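Local coordinates for OmpA family protein (PDB 7RJJ) that probably binds peptidoglycan of the cell wall through its OmpA-like domain, which here holds D-alanine, at residues L63-A68 against F86-Y91. Sequence-based numbering, arbitrary orientation.
Sequences LSLKRA and FAVQGY. With DAL (D-alanine), chain C.
Helix 57-77 and edge strand 86-90 form the second half of a beta-alpha-beta unit that starts with strand 43-49. Their local axes run nearly antiparallel, at 151°, and approach to 6.7 Å. No hydrogen bond joins the two segments; they pack closely at Gly90, with Ser64 and Ala68 facing the strand. Gly90 lies against the helix with its CA 4.5 Å from the CA of Leu65. Gly90 has no side chain, and Ser64 OG comes to 3.2 Å from Gly90 CA. The Ser64 hydroxyl lies between its own backbone N and carbonyl carbon (chi1 73°) and is hydrogen-bonded to Gln61 O one turn back. Gln61 NE2 in turn bonds Gly90 O, tying helix to strand. Leu65 has CG anti to its backbone N, and Leu65 CD1 lies against the Gln89-Gly90 peptide, 3.7 Å from Gly90 N. The same methyl meets Val88 CG2. Further along, Ala68 CB packs against Val88 CB at 4.0 Å. Arg67 leaves this interface with an extended chain and grips the D-alanine carboxylate with two bonds. Arg67 NH1 donates to D-alanine OXT at 3.0 Å. Arg67 NH2 donates to D-alanine O at 2.8 Å. Leu63 CD2 lies 3.5 Å above the Arg67 guanidinium plane, off toward its rim. Lys19 O and His50 O also accept from the guanidinium, which helps fix its rotation. This paired grip is consistent with the peptidoglycan-binding site of OmpA C-terminal-like domains.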
ATOM      1  N   LEU A  63       0.866   3.571  11.879  1.00 20.26           N
ATOM      2  CA  LEU A  63      -0.264   2.855  11.231  1.00 19.21           C
ATOM      3  C   LEU A  63      -0.033   2.753   9.720  1.00 17.22           C
ATOM      4  O   LEU A  63      -0.234   1.649   9.180  1.00 17.51           O
ATOM      5  CB  LEU A  63      -1.564   3.606  11.521  1.00 19.12           C
ATOM      6  CG  LEU A  63      -2.804   3.060  10.818  1.00 18.82           C
ATOM      7  CD1 LEU A  63      -2.971   1.577  11.094  1.00 20.67           C
ATOM      8  CD2 LEU A  63      -4.050   3.831  11.226  1.00 19.23           C
ATOM      9  N   SER A  64       0.356   3.860   9.078  1.00 19.01           N
ATOM     10  CA  SER A  64       0.588   3.856   7.611  1.00 17.08           C
ATOM     11  C   SER A  64       1.655   2.816   7.260  1.00 15.98           C
ATOM     12  O   SER A  64       1.523   2.131   6.233  1.00 14.50           O
ATOM     13  CB  SER A  64       0.963   5.234   7.110  1.00 16.96           C
ATOM     14  OG  SER A  64       2.290   5.606   7.487  1.00 17.25           O
ATOM     15  N   LEU A  65       2.664   2.683   8.110  1.00 16.85           N
ATOM     16  CA  LEU A  65       3.762   1.730   7.826  1.00 16.35           C
ATOM     17  C   LEU A  65       3.255   0.299   8.049  1.00 16.15           C
ATOM     18  O   LEU A  65       3.609  -0.576   7.236  1.00 14.75           O
ATOM     19  CB  LEU A  65       4.941   2.093   8.729  1.00 18.14           C
ATOM     20  CG  LEU A  65       6.296   1.534   8.327  1.00 18.40           C
ATOM     21  CD1 LEU A  65       6.698   2.002   6.924  1.00 17.33           C
ATOM     22  CD2 LEU A  65       7.326   1.951   9.356  1.00 20.36           C
ATOM     23  N   LYS A  66       2.423   0.075   9.074  1.00 17.38           N
ATOM     24  CA  LYS A  66       1.896  -1.300   9.308  1.00 17.98           C
ATOM     25  C   LYS A  66       1.010  -1.716   8.125  1.00 16.53           C
ATOM     26  O   LYS A  66       0.990  -2.911   7.785  1.00 16.52           O
ATOM     27  CB  LYS A  66       1.142  -1.410  10.638  1.00 20.52           C
ATOM     28  CG  LYS A  66       2.013  -1.301  11.885  1.00 22.50           C
ATOM     29  CD  LYS A  66       1.314  -1.723  13.160  1.00 25.32           C
ATOM     30  CE  LYS A  66       2.240  -1.753  14.353  1.00 27.59           C
ATOM     31  NZ  LYS A  66       1.543  -2.189  15.589  1.00 30.79           N
ATOM     32  N   ARG A  67       0.344  -0.754   7.487  1.00 15.59           N
ATOM     33  CA  ARG A  67      -0.544  -1.072   6.341  1.00 14.71           C
ATOM     34  C   ARG A  67       0.317  -1.502   5.156  1.00 13.32           C
ATOM     35  O   ARG A  67      -0.077  -2.442   4.458  1.00 13.06           O
ATOM     36  CB  ARG A  67      -1.420   0.131   5.995  1.00 14.57           C
ATOM     37  CG  ARG A  67      -2.539   0.346   7.008  1.00 16.20           C
ATOM     38  CD  ARG A  67      -3.312   1.634   6.831  1.00 16.50           C
ATOM     39  NE  ARG A  67      -4.481   1.550   7.703  1.00 18.41           N
ATOM     40  CZ  ARG A  67      -5.298   2.551   8.022  1.00 19.59           C
ATOM     41  NH1 ARG A  67      -5.091   3.778   7.559  1.00 19.00           N
ATOM     42  NH2 ARG A  67      -6.327   2.298   8.813  1.00 21.53           N
ATOM     43  N   ALA A  68       1.423  -0.795   4.939  1.00 12.55           N
ATOM     44  CA  ALA A  68       2.342  -1.157   3.838  1.00 11.82           C
ATOM     45  C   ALA A  68       2.907  -2.550   4.137  1.00 12.28           C
ATOM     46  O   ALA A  68       2.945  -3.366   3.227  1.00 12.03           O
ATOM     47  CB  ALA A  68       3.430  -0.123   3.712  1.00 11.39           C
ATOM     48  N   PHE A  86      10.687  -5.897  -2.031  1.00 13.38           N
ATOM     49  CA  PHE A  86       9.894  -4.806  -1.411  1.00 12.13           C
ATOM     50  C   PHE A  86      10.706  -3.781  -0.613  1.00 11.89           C
ATOM     51  O   PHE A  86      11.766  -4.091  -0.031  1.00 12.32           O
ATOM     52  CB  PHE A  86       8.877  -5.416  -0.450  1.00 11.97           C
ATOM     53  CG  PHE A  86       7.996  -6.465  -1.077  1.00 12.13           C
ATOM     54  CD1 PHE A  86       6.831  -6.108  -1.724  1.00 11.77           C
ATOM     55  CD2 PHE A  86       8.347  -7.809  -1.040  1.00 13.11           C
ATOM     56  CE1 PHE A  86       6.023  -7.067  -2.315  1.00 12.41           C
ATOM     57  CE2 PHE A  86       7.538  -8.767  -1.632  1.00 13.66           C
ATOM     58  CZ  PHE A  86       6.375  -8.391  -2.263  1.00 13.38           C
ATOM     59  N   ALA A  87      10.174  -2.553  -0.627  1.00 11.01           N
ATOM     60  CA  ALA A  87      10.651  -1.429   0.207  1.00 11.09           C
ATOM     61  C   ALA A  87       9.386  -0.783   0.769  1.00 10.71           C
ATOM     62  O   ALA A  87       8.500  -0.416  -0.056  1.00 10.24           O
ATOM     63  CB  ALA A  87      11.512  -0.474  -0.576  1.00 11.49           C
ATOM     64  N   VAL A  88       9.234  -0.759   2.099  1.00 11.07           N
ATOM     65  CA  VAL A  88       7.960  -0.216   2.659  1.00 10.86           C
ATOM     66  C   VAL A  88       8.180   1.199   3.181  1.00 11.15           C
ATOM     67  O   VAL A  88       9.208   1.478   3.809  1.00 12.00           O
ATOM     68  CB  VAL A  88       7.283  -1.144   3.692  1.00 11.51           C
ATOM     69  CG1 VAL A  88       6.921  -2.495   3.074  1.00 11.41           C
ATOM     70  CG2 VAL A  88       8.068  -1.330   4.952  1.00 12.62           C
ATOM     71  N   GLN A  89       7.168   2.034   2.948  1.00 10.80           N
ATOM     72  CA  GLN A  89       7.179   3.485   3.225  1.00 11.28           C
ATOM     73  C   GLN A  89       5.873   3.881   3.904  1.00 11.57           C
ATOM     74  O   GLN A  89       4.868   3.211   3.656  1.00 11.02           O
ATOM     75  CB  GLN A  89       7.285   4.205   1.880  1.00 10.96           C
ATOM     76  CG  GLN A  89       7.298   5.720   1.952  1.00 11.83           C
ATOM     77  CD  GLN A  89       7.369   6.333   0.572  1.00 12.05           C
ATOM     78  OE1 GLN A  89       7.079   5.693  -0.434  1.00 11.53           O
ATOM     79  NE2 GLN A  89       7.714   7.606   0.515  1.00 13.17           N
ATOM     80  N   GLY A  90       5.921   4.888   4.769  1.00 12.78           N
ATOM     81  CA  GLY A  90       4.686   5.389   5.395  1.00 13.60           C
ATOM     82  C   GLY A  90       4.585   6.884   5.195  1.00 14.50           C
ATOM     83  O   GLY A  90       5.597   7.554   5.375  1.00 15.18           O
ATOM     84  N   TYR A  91       3.434   7.359   4.738  1.00 14.79           N
ATOM     85  CA  TYR A  91       3.176   8.813   4.585  1.00 16.27           C
ATOM     86  C   TYR A  91       2.262   9.314   5.702  1.00 17.69           C
ATOM     87  O   TYR A  91       1.967  10.523   5.735  1.00 19.18           O
ATOM     88  CB  TYR A  91       2.502   9.124   3.253  1.00 16.15           C
ATOM     89  CG  TYR A  91       3.435   9.168   2.078  1.00 16.03           C
ATOM     90  CD1 TYR A  91       4.104  10.333   1.751  1.00 17.42           C
ATOM     91  CD2 TYR A  91       3.652   8.051   1.296  1.00 15.20           C
ATOM     92  CE1 TYR A  91       4.965  10.383   0.668  1.00 17.50           C
ATOM     93  CE2 TYR A  91       4.509   8.089   0.213  1.00 15.31           C
ATOM     94  CZ  TYR A  91       5.152   9.264  -0.113  1.00 16.32           C
ATOM     95  OH  TYR A  91       5.996   9.302  -1.187  1.00 17.06           O
TER
HETATM   96  N   DAL C 601      -6.411   7.879  11.048  1.00 24.99           N
HETATM   97  CA  DAL C 601      -7.261   6.664  11.239  1.00 25.85           C
HETATM   98  CB  DAL C 601      -7.020   6.079  12.606  1.00 29.05           C
HETATM   99  C   DAL C 601      -6.974   5.647  10.126  1.00 25.73           C
HETATM  100  O   DAL C 601      -7.327   4.474  10.239  1.00 23.42           O
HETATM  101  OXT DAL C 601      -6.408   5.970   9.077  1.00 22.22           O